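Local coordinates for cytoplasmic export protein 1 (Saccharomyces cerevisiae, PDB 3VWA) that serves in nuclear tRNA export, binding tRNA and probably handing aminoacylated tRNA from export receptors at the nuclear pore to the translation machinery, at residues 40-45 and 83-88; 70-75 and 87-92; 114-119 and 144-149. All coordinates share one frame; numbering follows the deposited sequence.

Overall arrangement
All three contacts lie in the N-terminal kinase-like domain, ahead of the helical C-terminal region that carries the HEAT repeats. Contacts 1 and 2, with centres about 9 Å apart, join neighbouring strands of one antiparallel sheet in the order 39-45, 85-89, 73-77; they share Val87 and Thr88 and close on the same length of chain. Contact 3 follows later in sequence, its centre about 13 Å from contact 2 and 19 Å from contact 1, where helix 106-122 packs on strand 144-146. Cys71 N, probably hydrogen-bonded to Leu146 O, and the packing of Phe43 on Phe147 tie the sheet to this second layer, so the three contacts run from one lobe into the other.

Contact 1: residues 40-45 and 83-88; sequences VTVFKA and STFIVT
Two central strands of the N-terminal lobe of the kinase-like fold pair here in antiparallel fashion, 40-45 against 85-88, their directions 164° apart. Five backbone hydrogen bonds join the two segments. Thr41 and Thr88 exchange two, as do Phe43 and Ile86, where Phe43 N to Ile86 O measures 2.8 Å and lies in the carbonyl plane; Thr84, just before the second strand, adds the fifth through its O, which Ala45 N reaches at 2.9 Å, nearly along the C=O axis. Between these rungs sit the non-hydrogen-bonded pairs Val42-Val87 and Lys44-Phe85, whose side chains share one face. There the branched valines lie side by side, Val42 CG2 being 4.0 Å from Val87 CG1, a shape that suits a strand buried in the lobe. Val42 CG1 comes obliquely to the Phe85 ring, 3.6 Å from CD1. Lys44 starts with CG anti to its backbone N (chi1 170°) and runs its methylenes along the ring edge, CD lying 3.6 Å from Phe85 CE1, before bending so that NZ reaches Gln82 O. A lysine thus serves as a greasy arm with a polar end, at a place that is only partly buried. On the other face the Phe43 ring turns its edge to Ile86 O and Thr88 OG1. In the second shell, Phe11 meets the Phe85 ring, while Phe147 stacks on Phe43 and Phe137 meets it edge-to-face. Thr41 keeps its hydroxyl anti to the carbonyl carbon (chi1 -74°), and from there OG1 is hydrogen-bonded to Val91 N.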
loop_
_atom_site.group_PDB
_atom_site.type_symbol
_atom_site.label_atom_id
_atom_site.label_comp_id
_atom_site.label_asym_id
_atom_site.label_seq_id
_atom_site.Cartn_x
_atom_site.Cartn_y
_atom_site.Cartn_z
ATOM N N VAL A 40 -10.232 10.642 -14.377
ATOM C CA VAL A 40 -11.555 11.195 -14.120
ATOM C C VAL A 40 -12.572 10.083 -14.195
ATOM O O VAL A 40 -12.295 8.984 -14.645
ATOM C CB VAL A 40 -11.937 12.262 -15.183
ATOM C CG1 VAL A 40 -10.940 13.430 -15.199
ATOM C CG2 VAL A 40 -12.026 11.623 -16.579
ATOM N N THR A 41 -13.773 10.376 -13.761
ATOM C CA THR A 41 -14.861 9.425 -13.932
ATOM C C THR A 41 -15.895 10.121 -14.764
ATOM O O THR A 41 -16.254 11.255 -14.487
ATOM C CB THR A 41 -15.477 9.035 -12.574
ATOM O OG1 THR A 41 -14.545 8.173 -11.944
ATOM C CG2 THR A 41 -16.807 8.275 -12.741
ATOM N N VAL A 42 -16.377 9.418 -15.774
ATOM C CA VAL A 42 -17.351 9.910 -16.706
ATOM C C VAL A 42 -18.694 9.179 -16.482
ATOM O O VAL A 42 -18.803 7.934 -16.623
ATOM C CB VAL A 42 -16.821 9.675 -18.150
ATOM C CG1 VAL A 42 -17.923 9.930 -19.167
ATOM C CG2 VAL A 42 -15.554 10.517 -18.425
ATOM N N PHE A 43 -19.715 9.942 -16.108
ATOM C CA PHE A 43 -21.058 9.401 -16.004
ATOM C C PHE A 43 -21.827 9.691 -17.306
ATOM O O PHE A 43 -22.028 10.858 -17.719
ATOM C CB PHE A 43 -21.810 9.997 -14.818
ATOM C CG PHE A 43 -21.292 9.548 -13.484
ATOM C CD1 PHE A 43 -21.768 8.353 -12.885
ATOM C CD2 PHE A 43 -20.378 10.344 -12.773
ATOM C CE1 PHE A 43 -21.294 7.990 -11.609
ATOM C CE2 PHE A 43 -19.918 9.948 -11.530
ATOM C CZ PHE A 43 -20.387 8.785 -10.951
ATOM N N LYS A 44 -22.230 8.610 -17.958
ATOM C CA LYS A 44 -22.906 8.700 -19.227
ATOM C C LYS A 44 -24.373 8.384 -18.982
ATOM O O LYS A 44 -24.695 7.302 -18.484
ATOM C CB LYS A 44 -22.297 7.693 -20.202
ATOM C CG LYS A 44 -23.083 7.524 -21.494
ATOM C CD LYS A 44 -22.166 6.997 -22.583
ATOM C CE LYS A 44 -22.561 7.601 -23.914
ATOM N NZ LYS A 44 -23.952 7.247 -24.256
ATOM N N ALA A 45 -25.235 9.355 -19.279
ATOM C CA ALA A 45 -26.689 9.243 -19.127
ATOM C C ALA A 45 -27.292 8.281 -20.114
ATOM O O ALA A 45 -26.963 8.285 -21.324
ATOM C CB ALA A 45 -27.362 10.589 -19.315
ATOM N N SER A 83 -24.447 11.505 -26.008
ATOM C CA SER A 83 -23.197 12.126 -25.495
ATOM C C SER A 83 -23.477 13.006 -24.260
ATOM O O SER A 83 -22.877 14.073 -24.089
ATOM C CB SER A 83 -22.479 12.983 -26.539
ATOM O OG SER A 83 -21.563 12.206 -27.275
ATOM N N THR A 84 -24.398 12.568 -23.412
ATOM C CA THR A 84 -24.750 13.358 -22.222
ATOM C C THR A 84 -23.936 12.887 -21.005
ATOM O O THR A 84 -24.108 11.760 -20.516
ATOM C CB THR A 84 -26.282 13.389 -22.040
ATOM O OG1 THR A 84 -26.841 14.035 -23.195
ATOM C CG2 THR A 84 -26.704 14.190 -20.810
ATOM N N PHE A 85 -23.015 13.743 -20.565
ATOM C CA PHE A 85 -22.039 13.373 -19.543
ATOM C C PHE A 85 -21.980 14.332 -18.385
ATOM O O PHE A 85 -22.245 15.531 -18.519
ATOM C CB PHE A 85 -20.627 13.315 -20.095
ATOM C CG PHE A 85 -20.442 12.412 -21.296
ATOM C CD1 PHE A 85 -20.709 11.034 -21.209
ATOM C CD2 PHE A 85 -19.923 12.918 -22.504
ATOM C CE1 PHE A 85 -20.491 10.187 -22.294
ATOM C CE2 PHE A 85 -19.718 12.058 -23.617
ATOM C CZ PHE A 85 -20.003 10.696 -23.504
ATOM N N ILE A 86 -21.623 13.759 -17.239
ATOM C CA ILE A 86 -21.104 14.496 -16.098
ATOM C C ILE A 86 -19.718 13.914 -15.812
ATOM O O ILE A 86 -19.539 12.693 -15.518
ATOM C CB ILE A 86 -22.019 14.371 -14.860
ATOM C CG1 ILE A 86 -23.450 14.858 -15.166
ATOM C CG2 ILE A 86 -21.399 15.103 -13.677
ATOM C CD1 ILE A 86 -24.490 14.529 -14.093
ATOM N N VAL A 87 -18.721 14.781 -15.880
ATOM C CA VAL A 87 -17.340 14.343 -15.680
ATOM C C VAL A 87 -16.828 14.842 -14.335
ATOM O O VAL A 87 -16.888 16.065 -14.036
ATOM C CB VAL A 87 -16.411 14.795 -16.824
ATOM C CG1 VAL A 87 -15.084 14.059 -16.730
ATOM C CG2 VAL A 87 -17.038 14.512 -18.185
ATOM N N THR A 88 -16.350 13.903 -13.511
ATOM C CA THR A 88 -15.996 14.261 -12.092
ATOM C C THR A 88 -14.611 13.821 -11.819
ATOM O O THR A 88 -14.010 13.125 -12.656
ATOM C CB THR A 88 -16.882 13.521 -11.050
ATOM O OG1 THR A 88 -16.654 12.106 -11.148
ATOM C CG2 THR A 88 -18.346 13.844 -11.272
#

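Contact 2: residues 70-75 and 87-92; sequences LCTVLE and VTERVV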
loop_
_atom_site.group_PDB
_atom_site.type_symbol
_atom_site.label_atom_id
_atom_site.label_comp_id
_atom_site.label_asym_id
_atom_site.label_seq_id
_atom_site.Cartn_x
_atom_site.Cartn_y
_atom_site.Cartn_z
ATOM N N LEU A 70 -20.226 16.149 -2.353
ATOM C CA LEU A 70 -20.619 15.585 -3.665
ATOM C C LEU A 70 -19.407 15.202 -4.520
ATOM O O LEU A 70 -18.312 15.722 -4.326
ATOM C CB LEU A 70 -21.477 16.567 -4.471
ATOM C CG LEU A 70 -22.721 17.142 -3.820
ATOM C CD1 LEU A 70 -23.385 18.016 -4.883
ATOM C CD2 LEU A 70 -23.648 16.043 -3.278
ATOM N N CYS A 71 -19.596 14.293 -5.466
ATOM C CA CYS A 71 -18.555 14.079 -6.472
ATOM C C CYS A 71 -18.166 15.445 -7.108
ATOM O O CYS A 71 -19.014 16.203 -7.551
ATOM C CB CYS A 71 -19.019 13.076 -7.543
ATOM S SG CYS A 71 -19.449 11.399 -6.980
ATOM N N THR A 72 -16.887 15.769 -7.138
ATOM C CA THR A 72 -16.460 17.151 -7.503
ATOM C C THR A 72 -16.530 17.201 -9.031
ATOM O O THR A 72 -15.778 16.470 -9.717
ATOM C CB THR A 72 -15.036 17.472 -6.945
ATOM O OG1 THR A 72 -15.083 17.563 -5.510
ATOM C CG2 THR A 72 -14.480 18.856 -7.478
ATOM N N VAL A 73 -17.454 18.008 -9.570
ATOM C CA VAL A 73 -17.718 17.918 -10.989
ATOM C C VAL A 73 -16.691 18.755 -11.743
ATOM O O VAL A 73 -16.299 19.807 -11.278
ATOM C CB VAL A 73 -19.175 18.285 -11.362
ATOM C CG1 VAL A 73 -20.170 17.256 -10.796
ATOM C CG2 VAL A 73 -19.530 19.699 -10.913
ATOM N N LEU A 74 -16.213 18.251 -12.875
ATOM C CA LEU A 74 -15.211 18.977 -13.677
ATOM C C LEU A 74 -15.877 19.659 -14.851
ATOM O O LEU A 74 -15.641 20.842 -15.101
ATOM C CB LEU A 74 -14.074 18.059 -14.133
ATOM C CG LEU A 74 -12.801 17.802 -13.295
ATOM C CD1 LEU A 74 -12.824 18.386 -11.889
ATOM C CD2 LEU A 74 -12.571 16.306 -13.224
ATOM N N GLU A 75 -16.742 18.935 -15.551
ATOM C CA GLU A 75 -17.426 19.515 -16.689
ATOM C C GLU A 75 -18.695 18.734 -17.022
ATOM O O GLU A 75 -18.751 17.555 -16.731
ATOM C CB GLU A 75 -16.477 19.489 -17.903
ATOM C CG GLU A 75 -16.766 20.604 -18.910
ATOM C CD GLU A 75 -15.855 20.581 -20.126
ATOM O OE1 GLU A 75 -16.178 21.317 -21.071
ATOM O OE2 GLU A 75 -14.850 19.819 -20.149
ATOM N N VAL A 87 -18.721 14.781 -15.880
ATOM C CA VAL A 87 -17.340 14.343 -15.680
ATOM C C VAL A 87 -16.828 14.842 -14.335
ATOM O O VAL A 87 -16.888 16.065 -14.036
ATOM C CB VAL A 87 -16.411 14.795 -16.824
ATOM C CG1 VAL A 87 -15.084 14.059 -16.730
ATOM C CG2 VAL A 87 -17.038 14.512 -18.185
ATOM N N THR A 88 -16.350 13.903 -13.511
ATOM C CA THR A 88 -15.996 14.261 -12.092
ATOM C C THR A 88 -14.611 13.821 -11.819
ATOM O O THR A 88 -14.010 13.125 -12.656
ATOM C CB THR A 88 -16.882 13.521 -11.050
ATOM O OG1 THR A 88 -16.654 12.106 -11.148
ATOM C CG2 THR A 88 -18.346 13.844 -11.272
ATOM N N GLU A 89 -14.090 14.186 -10.652
ATOM C CA GLU A 89 -12.837 13.551 -10.184
ATOM C C GLU A 89 -13.019 12.000 -10.184
ATOM O O GLU A 89 -14.116 11.475 -10.145
ATOM C CB GLU A 89 -12.369 14.052 -8.802
ATOM C CG GLU A 89 -12.633 15.516 -8.472
ATOM C CD GLU A 89 -11.397 16.283 -7.946
ATOM O OE1 GLU A 89 -11.192 16.421 -6.709
ATOM O OE2 GLU A 89 -10.620 16.777 -8.793
ATOM N N ARG A 90 -11.927 11.281 -10.296
ATOM C CA ARG A 90 -12.022 9.860 -10.320
ATOM C C ARG A 90 -12.673 9.422 -9.010
ATOM O O ARG A 90 -12.178 9.729 -7.921
ATOM C CB ARG A 90 -10.641 9.239 -10.426
ATOM C CG ARG A 90 -10.696 7.719 -10.550
ATOM C CD ARG A 90 -11.503 7.248 -11.763
ATOM N NE ARG A 90 -10.763 7.353 -13.023
ATOM C CZ ARG A 90 -9.830 6.487 -13.420
ATOM N NH1 ARG A 90 -9.198 6.681 -14.580
ATOM N NH2 ARG A 90 -9.518 5.425 -12.657
ATOM N N VAL A 91 -13.786 8.734 -9.131
ATOM C CA VAL A 91 -14.415 8.117 -7.989
ATOM C C VAL A 91 -14.563 6.612 -8.222
ATOM O O VAL A 91 -14.430 6.135 -9.360
ATOM C CB VAL A 91 -15.789 8.709 -7.680
ATOM C CG1 VAL A 91 -15.648 10.080 -7.047
ATOM C CG2 VAL A 91 -16.687 8.705 -8.936
ATOM N N VAL A 92 -14.855 5.905 -7.129
ATOM C CA VAL A 92 -15.014 4.452 -7.076
ATOM C C VAL A 92 -16.386 4.201 -6.463
ATOM O O VAL A 92 -16.740 4.793 -5.438
ATOM C CB VAL A 92 -13.865 3.769 -6.270
ATOM C CG1 VAL A 92 -14.133 2.273 -6.065
ATOM C CG2 VAL A 92 -12.560 3.895 -7.050
#
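A classic beta bulge interrupts the hairpin of strands 73-77 and 85-89: Leu74 and Glu75 both face Val87, and the register slips by one residue. In its tight part Val87 O accepts two bonds in the plane of its carbonyl, from Leu74 N (2.6 Å) and from Glu75 N (3.2 Å), the latter on a lone pair. Val87 N answers with a bond of 2.9 Å to Glu75 O, nearly along the C=O axis. The buried flank is close as well. Thr88 sets CG2 anti to its carbonyl carbon, within 3.9 Å of Cys71 CB, and the small, weakly polar cysteine suits a buried spot where SG also lies near Val91 CG1. That leaves the Thr88 hydroxyl in the crowded position (chi1 63°), where OG1 donates to Glu89 O at 2.8 Å, tying the side chain to the next carbonyl as the chain leaves the strand. The solvent side is more exposed, though still in close contact: Leu74 lays CD2 3.5 Å from Thr88 C, and Thr72 and Glu89 run side by side, Thr72 CB 3.5 Å from Glu89 CG, while the glutamate, bent at chi2, crosses Leu74 at about a right angle. An alanine in place of Glu89 would probably lose the packing on Thr72 and the looser contact with Leu74 CD1, while sparing the backbone bond to Thr72 O. Every hydrogen bond crossing this contact is between main-chain atoms, which implies that the bulge is fixed by peptide groups, with side chains adding apolar cover.

Contact 3: residues 114-119 and 144-149; sequences SQLLAT and WVLFGL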
loop_
_atom_site.group_PDB
_atom_site.type_symbol
_atom_site.label_atom_id
_atom_site.label_comp_id
_atom_site.label_asym_id
_atom_site.label_seq_id
_atom_site.Cartn_x
_atom_site.Cartn_y
_atom_site.Cartn_z
ATOM N N SER A 114 -20.163 9.472 8.944
ATOM C CA SER A 114 -19.896 10.858 9.382
ATOM C C SER A 114 -19.538 11.789 8.181
ATOM O O SER A 114 -19.897 12.978 8.177
ATOM C CB SER A 114 -18.853 10.923 10.496
ATOM O OG SER A 114 -17.501 10.794 10.052
ATOM N N GLN A 115 -18.909 11.237 7.141
ATOM C CA GLN A 115 -18.596 12.025 5.972
ATOM C C GLN A 115 -19.869 12.323 5.176
ATOM O O GLN A 115 -20.032 13.428 4.668
ATOM C CB GLN A 115 -17.549 11.314 5.118
ATOM C CG GLN A 115 -16.165 11.304 5.747
ATOM C CD GLN A 115 -15.309 10.176 5.248
ATOM O OE1 GLN A 115 -15.769 9.308 4.500
ATOM N NE2 GLN A 115 -14.037 10.178 5.649
ATOM N N LEU A 116 -20.797 11.360 5.129
ATOM C CA LEU A 116 -22.056 11.535 4.411
ATOM C C LEU A 116 -22.928 12.570 5.136
ATOM O O LEU A 116 -23.622 13.352 4.492
ATOM C CB LEU A 116 -22.807 10.196 4.310
ATOM C CG LEU A 116 -22.195 9.086 3.481
ATOM C CD1 LEU A 116 -23.201 7.955 3.434
ATOM C CD2 LEU A 116 -21.898 9.517 2.040
ATOM N N LEU A 117 -22.862 12.577 6.468
ATOM C CA LEU A 117 -23.578 13.547 7.273
ATOM C C LEU A 117 -23.054 14.977 7.101
ATOM O O LEU A 117 -23.832 15.915 7.059
ATOM C CB LEU A 117 -23.586 13.100 8.752
ATOM C CG LEU A 117 -24.459 11.837 9.003
ATOM C CD1 LEU A 117 -24.163 11.185 10.355
ATOM C CD2 LEU A 117 -25.959 12.153 8.979
ATOM N N ALA A 118 -21.751 15.191 7.022
ATOM C CA ALA A 118 -21.288 16.575 6.821
ATOM C C ALA A 118 -21.818 17.094 5.462
ATOM O O ALA A 118 -22.204 18.268 5.352
ATOM C CB ALA A 118 -19.764 16.642 6.846
ATOM N N THR A 119 -21.859 16.208 4.455
ATOM C CA THR A 119 -22.348 16.589 3.148
ATOM C C THR A 119 -23.842 16.927 3.136
ATOM O O THR A 119 -24.233 17.946 2.567
ATOM C CB THR A 119 -22.088 15.502 2.158
ATOM O OG1 THR A 119 -20.693 15.203 2.228
ATOM C CG2 THR A 119 -22.520 15.978 0.742
ATOM N N TRP A 144 -16.062 9.332 1.608
ATOM C CA TRP A 144 -17.332 8.923 0.998
ATOM C C TRP A 144 -17.950 10.139 0.436
ATOM O O TRP A 144 -18.173 11.083 1.182
ATOM C CB TRP A 144 -18.267 8.303 2.060
ATOM C CG TRP A 144 -17.768 6.959 2.546
ATOM C CD1 TRP A 144 -16.500 6.406 2.352
ATOM C CD2 TRP A 144 -18.507 5.973 3.326
ATOM N NE1 TRP A 144 -16.419 5.179 2.907
ATOM C CE2 TRP A 144 -17.595 4.846 3.518
ATOM C CE3 TRP A 144 -19.810 5.905 3.863
ATOM C CZ2 TRP A 144 -17.967 3.700 4.256
ATOM C CZ3 TRP A 144 -20.179 4.754 4.621
ATOM C CH2 TRP A 144 -19.268 3.679 4.799
ATOM N N VAL A 145 -18.238 10.092 -0.871
ATOM C CA VAL A 145 -18.887 11.158 -1.652
ATOM C C VAL A 145 -20.252 10.745 -2.335
ATOM O O VAL A 145 -20.524 9.555 -2.538
ATOM C CB VAL A 145 -17.883 11.815 -2.652
ATOM C CG1 VAL A 145 -16.802 12.609 -1.895
ATOM C CG2 VAL A 145 -17.224 10.775 -3.584
ATOM N N LEU A 146 -21.081 11.732 -2.700
ATOM C CA LEU A 146 -22.450 11.475 -3.128
ATOM C C LEU A 146 -22.688 11.838 -4.578
ATOM O O LEU A 146 -22.189 12.835 -5.097
ATOM C CB LEU A 146 -23.462 12.232 -2.255
ATOM C CG LEU A 146 -23.743 11.591 -0.886
ATOM C CD1 LEU A 146 -24.595 12.498 0.018
ATOM C CD2 LEU A 146 -24.365 10.193 -1.047
ATOM N N PHE A 147 -23.433 10.970 -5.224
ATOM C CA PHE A 147 -23.817 11.192 -6.573
ATOM C C PHE A 147 -25.338 11.126 -6.711
ATOM O O PHE A 147 -26.027 10.521 -5.882
ATOM C CB PHE A 147 -23.183 10.150 -7.465
ATOM C CG PHE A 147 -23.640 10.229 -8.872
ATOM C CD1 PHE A 147 -23.139 11.232 -9.723
ATOM C CD2 PHE A 147 -24.619 9.333 -9.355
ATOM C CE1 PHE A 147 -23.567 11.324 -11.048
ATOM C CE2 PHE A 147 -25.052 9.425 -10.680
ATOM C CZ PHE A 147 -24.530 10.430 -11.518
ATOM N N GLY A 148 -25.863 11.728 -7.777
ATOM C CA GLY A 148 -27.274 11.523 -8.109
ATOM C C GLY A 148 -28.172 12.676 -7.750
ATOM O O GLY A 148 -28.907 12.668 -6.742
ATOM N N LEU A 149 -28.202 13.620 -8.669
ATOM C CA LEU A 149 -28.768 14.918 -8.430
ATOM C C LEU A 149 -30.069 15.058 -9.272
ATOM O O LEU A 149 -30.630 16.157 -9.425
ATOM C CB LEU A 149 -27.670 15.899 -8.835
ATOM C CG LEU A 149 -26.897 16.726 -7.786
ATOM C CD1 LEU A 149 -26.952 16.229 -6.328
ATOM C CD2 LEU A 149 -25.472 16.999 -8.260
HETATM O O HOH W 1 -20.448 12.726 1.043
#
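Helix 114-119 and strand 144-146 run in roughly the same direction, their axes 37° apart and 7.7 Å from each other at closest. The helix belongs to 106-122 and the strand to the small sheet with 92-93 and 136-138, so this is a helix-on-sheet contact within the kinase-like fold, probably corresponding to helix E beneath the strand that leads into the activation segment of true kinases. As an outermost strand of that sheet, 144-146 has backbone groups to offer, and the helix engages the backbone N of Trp144 directly and its O through a water. Gln115, extended beyond CG, carries OE1 to Trp144 N at 2.9 Å; the donor stands above the amide plane, 50° out of it, and the amide and indole planes are 69° apart. A glutamine suits this place because its length spans the gap between helix and strand while its carbonyl end accepts the N-H. Leu116 supplies the apolar part of the contact: its CG lies in the plane of the indole at the ring edge, 4.0 Å from Trp144 CE3, and CD2 splits its contacts between Trp144 CB at 3.8 Å and Leu146 CD2 at 4.0 Å, meeting that second leucine at about a right angle. Trp144 and Leu146 both point to the helix, whereas Val145 points away from it and packs on Val91. Farther out, Trp144 NE1 bonds Thr280 OG1 and Phe94 meets the indole edge-to-face. Thr119 serves twice: CG2 slides past Leu146 CD1, and OG1 donates to a water 2.8 Å away, which in turn donates to Trp144 O.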